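PDB 4Q7Q: lipolytic protein G-D-S-L family from Chitinophaga pinensis, which is probably a lipase or related acyl hydrolase of the GDSL family, cleaving ester bonds, although its substrate is not known. Local coordinates for residues N27-G32 against K242-I247; K142-G147 against F216-N221; F160-L165 against L178-L183. All blocks are in the same frame, centred on the assembly; numbering follows the deposited sequence.

How the interactions relate
Along the chain the three contacts are nested: interaction 3 lies inside the loop closed by interaction 2, and that in turn inside the loop closed by interaction 1. Interactions 1 and 3 belong to the main alpha/beta body. Their centres are about 19 Å apart and they touch, with I246 of helix 241-257 packing on H181 and I247 on L178, so the last helix meets the loop that follows edge strand 175-176 of the parallel sheet. Interaction 2 stands apart on the surface, its centre about 24 Å from that of interaction 1 and about 27 Å from that of interaction 3, where two excursions from the core lean together. Interaction 3 is the shortest-range closure.

Interaction 1: residues N27-G32 against K242-I247; sequences NRVSKG and KGNAII
N244, on helix 241-257, presses its amide against V29, K31 and G32, joining the last helix of the SGNH-hydrolase alpha/beta fold to the loop that leads into helix 33-40. The tight part is a buried patch round ND2. With chi1 at -76° CG lies anti to the carbonyl carbon, and the amide reaches the loop, where N244 ND2 sits 3.5 Å from K31 O, 3.6 Å from G32 CA and 3.8 Å from V29 CG1. K31 O accepts a hydrogen bond from R36 NE, while ND2 merely packs beside it. V29 comes in across the amide at about a right angle; its side chain also lies near the probable Ser-His-Asp triad without touching it. G32 is the N-cap of helix 33-40, whose Y33 and R36 also pack on N244. Cutting N244 back to an alanine is likely to open a gap beside V29 and G32 and leave the loop less firmly seated on the helix.

The other side is looser. S30 and K31 both give their backbone N-H to D241 OD1, just ahead of the helical segment. K31 contributes mainly its backbone; its extended side chain leads away to a salt bridge, K31 NZ with E39 OE2.

Interaction 2: residues K142-G147 against F216-N221; sequences KNNAFG and FNPENN
K142 and P218 make the closest approach of this surface contact, and it is purely van der Waals. The pyrrolidine lies beside the start of the lysine: P218 CB is 4.1 Å from K142 N, and the two CG atoms, of K142 and P218, are 4.3 Å apart. K142 N itself is hydrogen-bonded to D140 OD1, so the proline only packs against it. Beyond CG the lysine chain runs on fully extended.

An amide at a ring edge forms the second group. N144 has chi1 at 58°, which sets CG beside both backbone N and carbonyl carbon and turns the amide toward F216. Its ND2 approaches the edge of that ring, near the ring plane, 4.5 Å from F216 CE2. ND2 gives a hydrogen bond to A141 O instead. One face of the F216 ring is covered from within its own loop, with P218 N 4.0 Å above the plane, over the centre.

Strand 144-145 pairs with 135-136 in a small antiparallel hairpin, and the partner loop turns back beside it in a type I beta turn from N217 to N220.

Two hydrogen bonds within that loop help to define the turn. N220 N donates to N217 O at 2.9 Å, closing it. E219 N donates to N217 OD1 at 3.3 Å, an Asx turn, nearly straight at 163° but with the donor well above the carbonyl plane. Farther on, the N221 side chain bonds to the backbone of H194 and K196, fastening the loop to strand 193-196.

Interaction 3: residues F160-L165 against L178-L183; sequences FANAVL and LYHHPL
Y179 meets A161 of helix 157-171 methylene to methyl, with Y179 CB 3.5 Å from A161 CB. The helix precedes edge strand 175-176 of the parallel sheet, so the contact lies where the chain leaves the last strand of a beta-alpha-beta crossover and bends back over the helix that led into it. CG of Y179 stands anti to the backbone N (chi1 -169°), which carries the ring past the alanine toward L157 and E158. The Y179 backbone is gripped too, N by T128 OG1 and O by Q131 NE2.

Next, the H180 imidazole offers one face to its neighbour, Y179 CD1 lying 3.6 Å above the ring centre, and its edge to N162. There the N162 carboxamide is almost coplanar with the imidazole, 9° apart, and OD1 points at H180 CE1 from 3.6 Å. L165 CD1 adds a loose van der Waals touch, 4.2 Å from both H180 ND1 and CE1.

H181 closes the type I turn begun at L178, its N bonded to L178 O. Its ring takes the N-H of L183 on ND1, L183 N to H181 ND1 being 3.0 Å, in the ring plane.

Both H180 nitrogens are hydrogen-bonded to carboxylates, ND1 to D177 OD2 and NE2 to E158 OE2. Such a setting would favour a positively charged imidazole; the N162 oxygen beside CE1, whose C-H would then be more polarised, is consistent with that.

Interaction 1: residues N27-G32 against K242-I247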
# COMPACT_ATOMS: atom_id res chain seq x y z
N ASN A 27 -12.60 -9.19 -9.32
CA ASN A 27 -13.51 -8.16 -9.83
C ASN A 27 -14.32 -7.47 -8.74
O ASN A 27 -15.41 -6.94 -9.00
CB ASN A 27 -14.41 -8.72 -10.93
CG ASN A 27 -13.61 -9.29 -12.08
OD1 ASN A 27 -12.89 -8.56 -12.76
ND2 ASN A 27 -13.73 -10.59 -12.30
N ARG A 28 -13.79 -7.45 -7.52
CA ARG A 28 -14.40 -6.71 -6.42
C ARG A 28 -14.17 -5.22 -6.58
O ARG A 28 -14.88 -4.41 -5.99
CB ARG A 28 -13.82 -7.16 -5.07
CG ARG A 28 -14.07 -8.62 -4.72
CD ARG A 28 -14.94 -8.77 -3.49
NE ARG A 28 -15.27 -10.17 -3.26
CZ ARG A 28 -15.03 -10.84 -2.14
NH1 ARG A 28 -14.45 -10.23 -1.11
NH2 ARG A 28 -15.38 -12.11 -2.04
N VAL A 29 -13.17 -4.86 -7.38
CA VAL A 29 -12.81 -3.46 -7.61
C VAL A 29 -13.03 -3.10 -9.07
O VAL A 29 -12.71 -3.88 -9.97
CB VAL A 29 -11.32 -3.22 -7.25
CG1 VAL A 29 -10.90 -1.79 -7.58
CG2 VAL A 29 -11.08 -3.55 -5.79
N SER A 30 -13.57 -1.91 -9.32
CA SER A 30 -13.81 -1.47 -10.70
C SER A 30 -12.85 -0.35 -11.15
O SER A 30 -12.60 -0.19 -12.34
CB SER A 30 -15.27 -1.05 -10.90
OG SER A 30 -15.58 0.11 -10.15
N LYS A 31 -12.31 0.40 -10.20
CA LYS A 31 -11.35 1.45 -10.53
C LYS A 31 -10.32 1.57 -9.42
O LYS A 31 -10.66 1.80 -8.26
CB LYS A 31 -12.04 2.81 -10.74
CG LYS A 31 -12.90 2.93 -12.01
CD LYS A 31 -13.49 4.34 -12.13
CE LYS A 31 -14.39 4.45 -13.35
NZ LYS A 31 -14.94 5.82 -13.53
N GLY A 32 -9.05 1.42 -9.78
CA GLY A 32 -7.95 1.55 -8.84
C GLY A 32 -7.56 3.00 -8.61
O GLY A 32 -8.16 3.90 -9.19
N LYS A 242 -14.06 2.25 -2.74
CA LYS A 242 -14.11 3.31 -1.74
C LYS A 242 -12.72 3.67 -1.22
O LYS A 242 -12.37 4.85 -1.13
CB LYS A 242 -15.02 2.91 -0.58
CG LYS A 242 -15.16 3.98 0.48
CD LYS A 242 -16.05 3.52 1.63
CE LYS A 242 -16.27 4.65 2.63
N GLY A 243 -11.93 2.66 -0.87
CA GLY A 243 -10.56 2.90 -0.43
C GLY A 243 -9.73 3.61 -1.49
O GLY A 243 -9.04 4.58 -1.19
N ASN A 244 -9.81 3.14 -2.74
CA ASN A 244 -9.06 3.76 -3.83
C ASN A 244 -9.46 5.21 -4.09
O ASN A 244 -8.62 6.03 -4.46
CB ASN A 244 -9.17 2.93 -5.11
CG ASN A 244 -8.31 1.71 -5.08
OD1 ASN A 244 -7.14 1.77 -4.69
ND2 ASN A 244 -8.86 0.58 -5.49
N ALA A 245 -10.74 5.52 -3.90
CA ALA A 245 -11.22 6.89 -4.07
C ALA A 245 -10.60 7.83 -3.02
O ALA A 245 -10.17 8.93 -3.34
CB ALA A 245 -12.75 6.96 -4.04
N ILE A 246 -10.55 7.37 -1.78
CA ILE A 246 -9.95 8.17 -0.71
C ILE A 246 -8.46 8.39 -0.96
O ILE A 246 -7.95 9.51 -0.83
CB ILE A 246 -10.20 7.52 0.68
CG1 ILE A 246 -11.70 7.56 1.01
CG2 ILE A 246 -9.40 8.24 1.76
CD1 ILE A 246 -12.13 6.61 2.10
N ILE A 247 -7.76 7.33 -1.32
CA ILE A 247 -6.34 7.44 -1.67
C ILE A 247 -6.12 8.42 -2.83
O ILE A 247 -5.27 9.30 -2.75
CB ILE A 247 -5.76 6.07 -2.04
CG1 ILE A 247 -5.77 5.14 -0.82
CG2 ILE A 247 -4.34 6.22 -2.56
CD1 ILE A 247 -5.39 3.71 -1.13

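Interaction 2: residues K142-G147 against F216-N221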
# COMPACT_ATOMS: atom_id res chain seq x y z
N LYS A 142 -4.88 -19.87 2.05
CA LYS A 142 -3.73 -20.30 2.83
C LYS A 142 -2.69 -19.19 2.91
O LYS A 142 -1.82 -19.19 3.78
CB LYS A 142 -3.11 -21.56 2.23
CG LYS A 142 -4.02 -22.77 2.29
CD LYS A 142 -3.33 -24.01 1.74
CE LYS A 142 -4.25 -25.22 1.83
NZ LYS A 142 -3.57 -26.46 1.36
N ASN A 143 -2.79 -18.25 1.98
CA ASN A 143 -2.00 -17.03 2.02
C ASN A 143 -2.79 -16.01 2.81
O ASN A 143 -3.78 -15.44 2.33
CB ASN A 143 -1.74 -16.53 0.60
CG ASN A 143 -0.73 -15.41 0.55
OD1 ASN A 143 -0.61 -14.61 1.49
ND2 ASN A 143 0.02 -15.34 -0.54
N ASN A 144 -2.37 -15.79 4.05
CA ASN A 144 -3.06 -14.87 4.92
C ASN A 144 -2.09 -14.20 5.90
O ASN A 144 -0.95 -14.62 6.03
CB ASN A 144 -4.21 -15.58 5.65
CG ASN A 144 -3.75 -16.76 6.47
OD1 ASN A 144 -3.10 -16.60 7.50
ND2 ASN A 144 -4.09 -17.97 6.01
N ALA A 145 -2.56 -13.15 6.58
CA ALA A 145 -1.71 -12.38 7.48
C ALA A 145 -2.58 -11.66 8.50
O ALA A 145 -3.72 -11.33 8.21
CB ALA A 145 -0.90 -11.36 6.70
N PHE A 146 -2.04 -11.42 9.68
CA PHE A 146 -2.79 -10.66 10.67
C PHE A 146 -2.69 -9.16 10.42
O PHE A 146 -1.82 -8.71 9.68
CB PHE A 146 -2.37 -11.02 12.10
CG PHE A 146 -0.92 -10.80 12.42
CD1 PHE A 146 -0.43 -9.54 12.70
CD2 PHE A 146 -0.05 -11.89 12.50
CE1 PHE A 146 0.91 -9.36 13.04
CE2 PHE A 146 1.28 -11.73 12.83
CZ PHE A 146 1.76 -10.46 13.11
N GLY A 147 -3.61 -8.41 11.03
CA GLY A 147 -3.69 -6.97 10.81
C GLY A 147 -2.69 -6.16 11.59
O GLY A 147 -2.00 -6.67 12.48
N PHE A 216 -9.36 -18.79 12.22
CA PHE A 216 -9.64 -19.06 10.82
C PHE A 216 -8.75 -20.19 10.33
O PHE A 216 -7.53 -20.05 10.27
CB PHE A 216 -9.43 -17.81 9.96
CG PHE A 216 -9.53 -18.08 8.49
CD1 PHE A 216 -10.72 -18.54 7.94
CD2 PHE A 216 -8.44 -17.90 7.65
CE1 PHE A 216 -10.82 -18.81 6.58
CE2 PHE A 216 -8.53 -18.16 6.30
CZ PHE A 216 -9.72 -18.62 5.76
N ASN A 217 -9.37 -21.31 10.00
CA ASN A 217 -8.67 -22.43 9.39
C ASN A 217 -9.10 -22.53 7.93
O ASN A 217 -10.23 -22.90 7.64
CB ASN A 217 -9.01 -23.72 10.13
CG ASN A 217 -8.30 -24.94 9.56
OD1 ASN A 217 -7.42 -24.82 8.71
ND2 ASN A 217 -8.68 -26.12 10.04
N PRO A 218 -8.18 -22.19 7.00
CA PRO A 218 -8.51 -22.12 5.57
C PRO A 218 -8.89 -23.47 4.96
O PRO A 218 -9.42 -23.51 3.86
CB PRO A 218 -7.22 -21.59 4.94
CG PRO A 218 -6.14 -21.93 5.93
CD PRO A 218 -6.78 -21.83 7.27
N GLU A 219 -8.63 -24.56 5.68
CA GLU A 219 -9.00 -25.89 5.22
C GLU A 219 -10.40 -26.27 5.71
O GLU A 219 -11.04 -27.14 5.13
CB GLU A 219 -7.97 -26.93 5.67
N ASN A 220 -10.84 -25.62 6.78
CA ASN A 220 -12.16 -25.89 7.35
C ASN A 220 -12.94 -24.58 7.54
O ASN A 220 -13.46 -24.31 8.63
CB ASN A 220 -12.02 -26.64 8.68
CG ASN A 220 -13.36 -27.06 9.27
OD1 ASN A 220 -14.06 -27.92 8.73
ND2 ASN A 220 -13.72 -26.45 10.40
N ASN A 221 -13.02 -23.79 6.48
CA ASN A 221 -13.74 -22.52 6.51
C ASN A 221 -13.78 -21.94 5.10
O ASN A 221 -12.75 -21.80 4.45
CB ASN A 221 -13.04 -21.52 7.45
CG ASN A 221 -13.98 -20.45 7.98
OD1 ASN A 221 -14.31 -20.44 9.17
ND2 ASN A 221 -14.38 -19.51 7.12

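Interaction 3: residues F160-L165 against L178-L183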
# COMPACT_ATOMS: atom_id res chain seq x y z
N PHE A 160 6.76 2.03 10.03
CA PHE A 160 7.04 2.14 8.60
C PHE A 160 6.47 3.45 8.05
O PHE A 160 7.13 4.15 7.28
CB PHE A 160 6.50 0.91 7.85
CG PHE A 160 7.26 -0.34 8.15
CD1 PHE A 160 7.12 -0.98 9.38
CD2 PHE A 160 8.13 -0.89 7.22
CE1 PHE A 160 7.84 -2.13 9.67
CE2 PHE A 160 8.85 -2.03 7.51
CZ PHE A 160 8.70 -2.66 8.73
N ALA A 161 5.25 3.78 8.44
CA ALA A 161 4.68 5.07 8.06
C ALA A 161 5.54 6.21 8.57
O ALA A 161 5.78 7.19 7.86
CB ALA A 161 3.26 5.19 8.58
N ASN A 162 6.03 6.08 9.80
CA ASN A 162 6.82 7.15 10.40
C ASN A 162 8.17 7.32 9.69
O ASN A 162 8.65 8.45 9.53
CB ASN A 162 7.01 6.92 11.90
CG ASN A 162 5.71 7.13 12.69
OD1 ASN A 162 4.76 7.73 12.19
ND2 ASN A 162 5.68 6.66 13.93
N ALA A 163 8.76 6.21 9.25
CA ALA A 163 9.99 6.29 8.46
C ALA A 163 9.77 7.08 7.17
O ALA A 163 10.56 7.95 6.81
CB ALA A 163 10.52 4.91 8.16
N VAL A 164 8.68 6.78 6.47
CA VAL A 164 8.35 7.50 5.24
C VAL A 164 8.15 8.99 5.53
O VAL A 164 8.66 9.85 4.81
CB VAL A 164 7.10 6.90 4.56
CG1 VAL A 164 6.66 7.77 3.39
CG2 VAL A 164 7.37 5.45 4.12
N LEU A 165 7.42 9.29 6.59
CA LEU A 165 7.21 10.68 7.00
C LEU A 165 8.54 11.37 7.30
O LEU A 165 8.76 12.52 6.92
CB LEU A 165 6.28 10.77 8.20
CG LEU A 165 4.81 10.45 7.94
CD1 LEU A 165 4.11 10.18 9.26
CD2 LEU A 165 4.13 11.59 7.19
N LEU A 178 -1.44 8.07 4.46
CA LEU A 178 -2.61 7.20 4.56
C LEU A 178 -2.74 6.56 5.94
O LEU A 178 -3.85 6.33 6.41
CB LEU A 178 -2.58 6.10 3.49
CG LEU A 178 -2.50 6.57 2.04
CD1 LEU A 178 -2.45 5.37 1.13
CD2 LEU A 178 -3.67 7.49 1.71
N TYR A 179 -1.61 6.26 6.57
CA TYR A 179 -1.64 5.57 7.86
C TYR A 179 -2.46 6.36 8.87
O TYR A 179 -3.28 5.79 9.59
CB TYR A 179 -0.23 5.32 8.41
CG TYR A 179 -0.30 4.38 9.59
CD1 TYR A 179 -0.65 4.85 10.85
CD2 TYR A 179 -0.10 3.01 9.43
CE1 TYR A 179 -0.79 4.00 11.91
CE2 TYR A 179 -0.22 2.15 10.51
CZ TYR A 179 -0.56 2.66 11.75
OH TYR A 179 -0.71 1.83 12.83
N HIS A 180 -2.25 7.67 8.91
CA HIS A 180 -2.95 8.51 9.88
C HIS A 180 -4.17 9.23 9.31
O HIS A 180 -4.73 10.12 9.94
CB HIS A 180 -1.99 9.51 10.53
CG HIS A 180 -0.84 8.86 11.24
ND1 HIS A 180 0.43 8.79 10.70
CD2 HIS A 180 -0.77 8.24 12.44
CE1 HIS A 180 1.23 8.16 11.54
NE2 HIS A 180 0.53 7.82 12.61
N HIS A 181 -4.59 8.83 8.11
CA HIS A 181 -5.78 9.41 7.50
C HIS A 181 -7.01 9.11 8.36
O HIS A 181 -7.27 7.96 8.68
CB HIS A 181 -5.96 8.84 6.09
CG HIS A 181 -6.93 9.60 5.24
ND1 HIS A 181 -8.27 9.71 5.56
CD2 HIS A 181 -6.76 10.29 4.09
CE1 HIS A 181 -8.88 10.44 4.64
NE2 HIS A 181 -7.99 10.80 3.74
N PRO A 182 -7.76 10.16 8.74
CA PRO A 182 -8.87 9.95 9.67
C PRO A 182 -9.97 9.00 9.15
O PRO A 182 -10.74 8.47 9.96
CB PRO A 182 -9.42 11.36 9.90
CG PRO A 182 -8.92 12.17 8.74
CD PRO A 182 -7.60 11.57 8.37
N LEU A 183 -10.03 8.78 7.84
CA LEU A 183 -11.04 7.89 7.28
C LEU A 183 -10.56 6.44 7.12
O LEU A 183 -11.37 5.53 6.93
CB LEU A 183 -11.54 8.41 5.93
CG LEU A 183 -12.22 9.77 5.93
CD1 LEU A 183 -12.67 10.15 4.52
CD2 LEU A 183 -13.40 9.78 6.88